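Local coordinates for phage-related conserved hypothetical protein, BB2244 (Bordetella bronchiseptica, PDB 2BDV) that is of unknown function but probably acts as an SOS response-associated peptidase, or in related DNA-damage processing, at residues 89-97 against 177-188. Numbering follows the deposited sequence.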
loop_
_atom_site.group_PDB
_atom_site.type_symbol
_atom_site.label_atom_id
_atom_site.label_comp_id
_atom_site.label_asym_id
_atom_site.label_seq_id
_atom_site.Cartn_x
_atom_site.Cartn_y
_atom_site.Cartn_z
HETATM N N MSE A 89 4.514 14.181 -4.688
HETATM C CA MSE A 89 3.202 13.687 -4.299
HETATM C C MSE A 89 2.936 13.751 -2.802
HETATM O O MSE A 89 1.791 13.668 -2.375
HETATM C CB MSE A 89 3.052 12.244 -4.770
HETATM C CG MSE A 89 3.030 12.088 -6.275
HETATM SE SE MSE A 89 3.399 10.259 -6.815
HETATM C CE MSE A 89 5.254 10.493 -7.301
ATOM N N ILE A 90 3.994 13.896 -2.010
ATOM C CA ILE A 90 3.850 13.948 -0.566
ATOM C C ILE A 90 2.924 15.083 -0.128
ATOM O O ILE A 90 2.320 15.031 0.944
ATOM C CB ILE A 90 5.224 14.107 0.115
ATOM C CG1 ILE A 90 5.054 14.038 1.633
ATOM C CG2 ILE A 90 5.893 15.404 -0.331
ATOM C CD1 ILE A 90 4.409 12.734 2.093
ATOM N N GLY A 91 2.792 16.101 -0.974
ATOM C CA GLY A 91 1.932 17.221 -0.640
ATOM C C GLY A 91 0.485 17.067 -1.073
ATOM O O GLY A 91 -0.427 17.288 -0.278
ATOM N N THR A 92 0.275 16.640 -2.317
ATOM C CA THR A 92 -1.072 16.518 -2.879
ATOM C C THR A 92 -1.518 15.139 -3.380
ATOM O O THR A 92 -2.627 14.999 -3.895
ATOM C CB THR A 92 -1.214 17.515 -4.042
ATOM O OG1 THR A 92 -0.332 17.137 -5.115
ATOM C CG2 THR A 92 -0.822 18.905 -3.578
ATOM N N GLY A 93 -0.675 14.124 -3.240
ATOM C CA GLY A 93 -1.067 12.805 -3.703
ATOM C C GLY A 93 -1.212 11.746 -2.620
ATOM O O GLY A 93 -1.194 10.558 -2.925
ATOM N N ARG A 94 -1.371 12.164 -1.366
ATOM C CA ARG A 94 -1.497 11.224 -0.249
ATOM C C ARG A 94 -2.819 10.449 -0.237
ATOM O O ARG A 94 -3.902 11.034 -0.221
ATOM C CB ARG A 94 -1.328 11.953 1.091
ATOM C CG ARG A 94 0.011 12.679 1.265
ATOM C CD ARG A 94 0.187 13.181 2.709
ATOM N NE ARG A 94 -0.860 14.128 3.094
ATOM C CZ ARG A 94 -0.752 15.450 3.001
ATOM N NH1 ARG A 94 0.367 16.005 2.541
ATOM N NH2 ARG A 94 -1.769 16.214 3.355
ATOM N N ILE A 95 -2.713 9.126 -0.252
ATOM C CA ILE A 95 -3.886 8.261 -0.231
ATOM C C ILE A 95 -3.671 7.100 0.737
ATOM O O ILE A 95 -2.574 6.896 1.260
ATOM C CB ILE A 95 -4.167 7.651 -1.628
ATOM C CG1 ILE A 95 -3.096 6.610 -1.973
ATOM C CG2 ILE A 95 -4.173 8.747 -2.687
ATOM C CD1 ILE A 95 -3.484 5.643 -3.104
ATOM N N LEU A 96 -4.733 6.342 0.959
ATOM C CA LEU A 96 -4.670 5.180 1.817
ATOM C C LEU A 96 -5.137 3.991 0.985
ATOM O O LEU A 96 -6.030 4.121 0.149
ATOM C CB LEU A 96 -5.577 5.355 3.039
ATOM C CG LEU A 96 -5.165 6.501 3.959
ATOM C CD1 LEU A 96 -6.319 6.927 4.840
ATOM C CD2 LEU A 96 -3.966 6.054 4.798
ATOM N N VAL A 97 -4.503 2.842 1.201
ATOM C CA VAL A 97 -4.869 1.616 0.511
ATOM C C VAL A 97 -5.279 0.601 1.567
ATOM O O VAL A 97 -4.429 0.053 2.279
ATOM C CB VAL A 97 -3.693 1.011 -0.283
ATOM C CG1 VAL A 97 -4.142 -0.288 -0.938
ATOM C CG2 VAL A 97 -3.204 1.988 -1.343
ATOM N N TRP A 177 -3.421 11.893 7.583
ATOM C CA TRP A 177 -2.660 11.684 6.360
ATOM C C TRP A 177 -3.440 12.067 5.097
ATOM O O TRP A 177 -2.912 12.767 4.240
ATOM C CB TRP A 177 -2.194 10.220 6.286
ATOM C CG TRP A 177 -1.513 9.813 4.993
ATOM C CD1 TRP A 177 -2.066 9.093 3.966
ATOM C CD2 TRP A 177 -0.149 10.050 4.623
ATOM N NE1 TRP A 177 -1.128 8.862 2.985
ATOM C CE2 TRP A 177 0.054 9.442 3.359
ATOM C CE3 TRP A 177 0.923 10.719 5.234
ATOM C CZ2 TRP A 177 1.291 9.481 2.698
ATOM C CZ3 TRP A 177 2.149 10.756 4.576
ATOM C CH2 TRP A 177 2.321 10.140 3.318
ATOM N N VAL A 178 -4.699 11.641 4.989
ATOM C CA VAL A 178 -5.501 11.945 3.800
ATOM C C VAL A 178 -6.084 13.375 3.761
ATOM O O VAL A 178 -6.555 13.828 2.715
ATOM C CB VAL A 178 -6.662 10.913 3.632
ATOM C CG1 VAL A 178 -7.624 10.999 4.821
ATOM C CG2 VAL A 178 -7.428 11.183 2.338
ATOM N N ASP A 179 -6.036 14.074 4.895
ATOM C CA ASP A 179 -6.548 15.447 5.041
ATOM C C ASP A 179 -5.671 16.441 4.270
ATOM O O ASP A 179 -4.544 16.740 4.675
ATOM C CB ASP A 179 -6.587 15.822 6.536
ATOM C CG ASP A 179 -7.393 17.097 6.825
ATOM O OD1 ASP A 179 -7.853 17.247 7.982
ATOM O OD2 ASP A 179 -7.551 17.947 5.924
ATOM N N PRO A 180 -6.189 16.976 3.154
ATOM C CA PRO A 180 -5.451 17.932 2.327
ATOM C C PRO A 180 -4.927 19.146 3.104
ATOM O O PRO A 180 -3.991 19.815 2.667
ATOM C CB PRO A 180 -6.466 18.304 1.247
ATOM C CG PRO A 180 -7.772 18.163 1.942
ATOM C CD PRO A 180 -7.601 16.893 2.739
ATOM N N ALA A 181 -5.521 19.411 4.264
ATOM C CA ALA A 181 -5.118 20.543 5.088
ATOM C C ALA A 181 -3.819 20.302 5.859
ATOM O O ALA A 181 -3.128 21.254 6.229
ATOM C CB ALA A 181 -6.236 20.899 6.061
ATOM N N THR A 182 -3.481 19.041 6.114
ATOM C CA THR A 182 -2.255 18.746 6.857
ATOM C C THR A 182 -1.024 19.018 6.003
ATOM O O THR A 182 -0.897 18.500 4.898
ATOM C CB THR A 182 -2.208 17.280 7.336
ATOM O OG1 THR A 182 -1.995 16.416 6.217
ATOM C CG2 THR A 182 -3.511 16.905 8.021
ATOM N N PRO A 183 -0.097 19.840 6.508
ATOM C CA PRO A 183 1.127 20.175 5.775
ATOM C C PRO A 183 2.035 18.969 5.559
ATOM O O PRO A 183 1.959 17.986 6.296
ATOM C CB PRO A 183 1.771 21.243 6.655
ATOM C CG PRO A 183 1.370 20.809 8.029
ATOM C CD PRO A 183 -0.094 20.460 7.845
ATOM N N VAL A 184 2.882 19.062 4.534
ATOM C CA VAL A 184 3.826 18.003 4.175
ATOM C C VAL A 184 4.734 17.636 5.348
ATOM O O VAL A 184 5.124 16.477 5.511
ATOM C CB VAL A 184 4.728 18.443 2.986
ATOM C CG1 VAL A 184 5.762 17.368 2.673
ATOM C CG2 VAL A 184 3.875 18.725 1.763
ATOM N N ALA A 185 5.077 18.636 6.153
ATOM C CA ALA A 185 5.942 18.423 7.305
ATOM C C ALA A 185 5.256 17.480 8.276
ATOM O O ALA A 185 5.888 16.588 8.837
ATOM C CB ALA A 185 6.240 19.763 7.995
ATOM N N ARG A 186 3.958 17.691 8.469
ATOM C CA ARG A 186 3.179 16.862 9.373
ATOM C C ARG A 186 3.029 15.466 8.774
ATOM O O ARG A 186 3.045 14.470 9.492
ATOM C CB ARG A 186 1.801 17.494 9.618
ATOM C CG ARG A 186 0.850 16.647 10.469
ATOM C CD ARG A 186 1.440 16.306 11.840
ATOM N NE ARG A 186 0.722 15.208 12.490
ATOM C CZ ARG A 186 1.230 14.461 13.466
ATOM N NH1 ARG A 186 2.459 14.695 13.909
ATOM N NH2 ARG A 186 0.526 13.466 13.986
ATOM N N ALA A 187 2.899 15.405 7.453
ATOM C CA ALA A 187 2.752 14.136 6.752
ATOM C C ALA A 187 3.981 13.258 6.948
ATOM O O ALA A 187 3.872 12.051 7.162
ATOM C CB ALA A 187 2.526 14.382 5.261
ATOM N N LYS A 188 5.157 13.861 6.868
ATOM C CA LYS A 188 6.377 13.094 7.040
ATOM C C LYS A 188 6.474 12.478 8.436
ATOM O O LYS A 188 6.885 11.330 8.576
ATOM C CB LYS A 188 7.582 13.977 6.723
ATOM C CG LYS A 188 7.712 14.247 5.231
ATOM C CD LYS A 188 8.664 15.382 4.945
ATOM C CE LYS A 188 8.745 15.667 3.461
ATOM N NZ LYS A 188 9.436 16.969 3.212
HETATM O O HOH W 1 0.173 19.277 1.748
#
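Arg94 lays its CD over one face of the Trp177 indole, 3.5 Å from the centroid of the six-membered ring, a CH-pi contact. A bend at chi3 (-61°) lifts the guanidinium away from the ring face, its plane 61° from that of the indole. Arg94 NE then reaches Trp177 O at 2.7 Å in a nearly straight bond (164°) lying in both the carbonyl and guanidinium planes, while NH2 makes weak bonds to the carbonyls of Asp179 and Thr182. Arg94 NH1 donates to Ile90 O at 2.7 Å, so backbone carbonyls of both segments fix the rotation of this buried group. The indole is held by a hydrogen bond from Trp177 NE1 to Ile95 O (3.0 Å), met from above the carbonyl plane. Ile90 CD1 packs on Trp177 CH2 at 3.5 Å, and Leu96 CD2 on CD1 of the same ring. Val184 CG2 presses on Gly91 CA at a tight 3.4 Å. The type I turn from Asp179 to Thr182 presents the carbonyls, and Asp179 OD2 closes an Asx turn onto Ala181 N. The contact thus joins the end of helix 171-178, the following turn and the start of helix 184-191 to edge strand 94-99 and the loop before it; neighbouring strand 126-133 also touches Trp177.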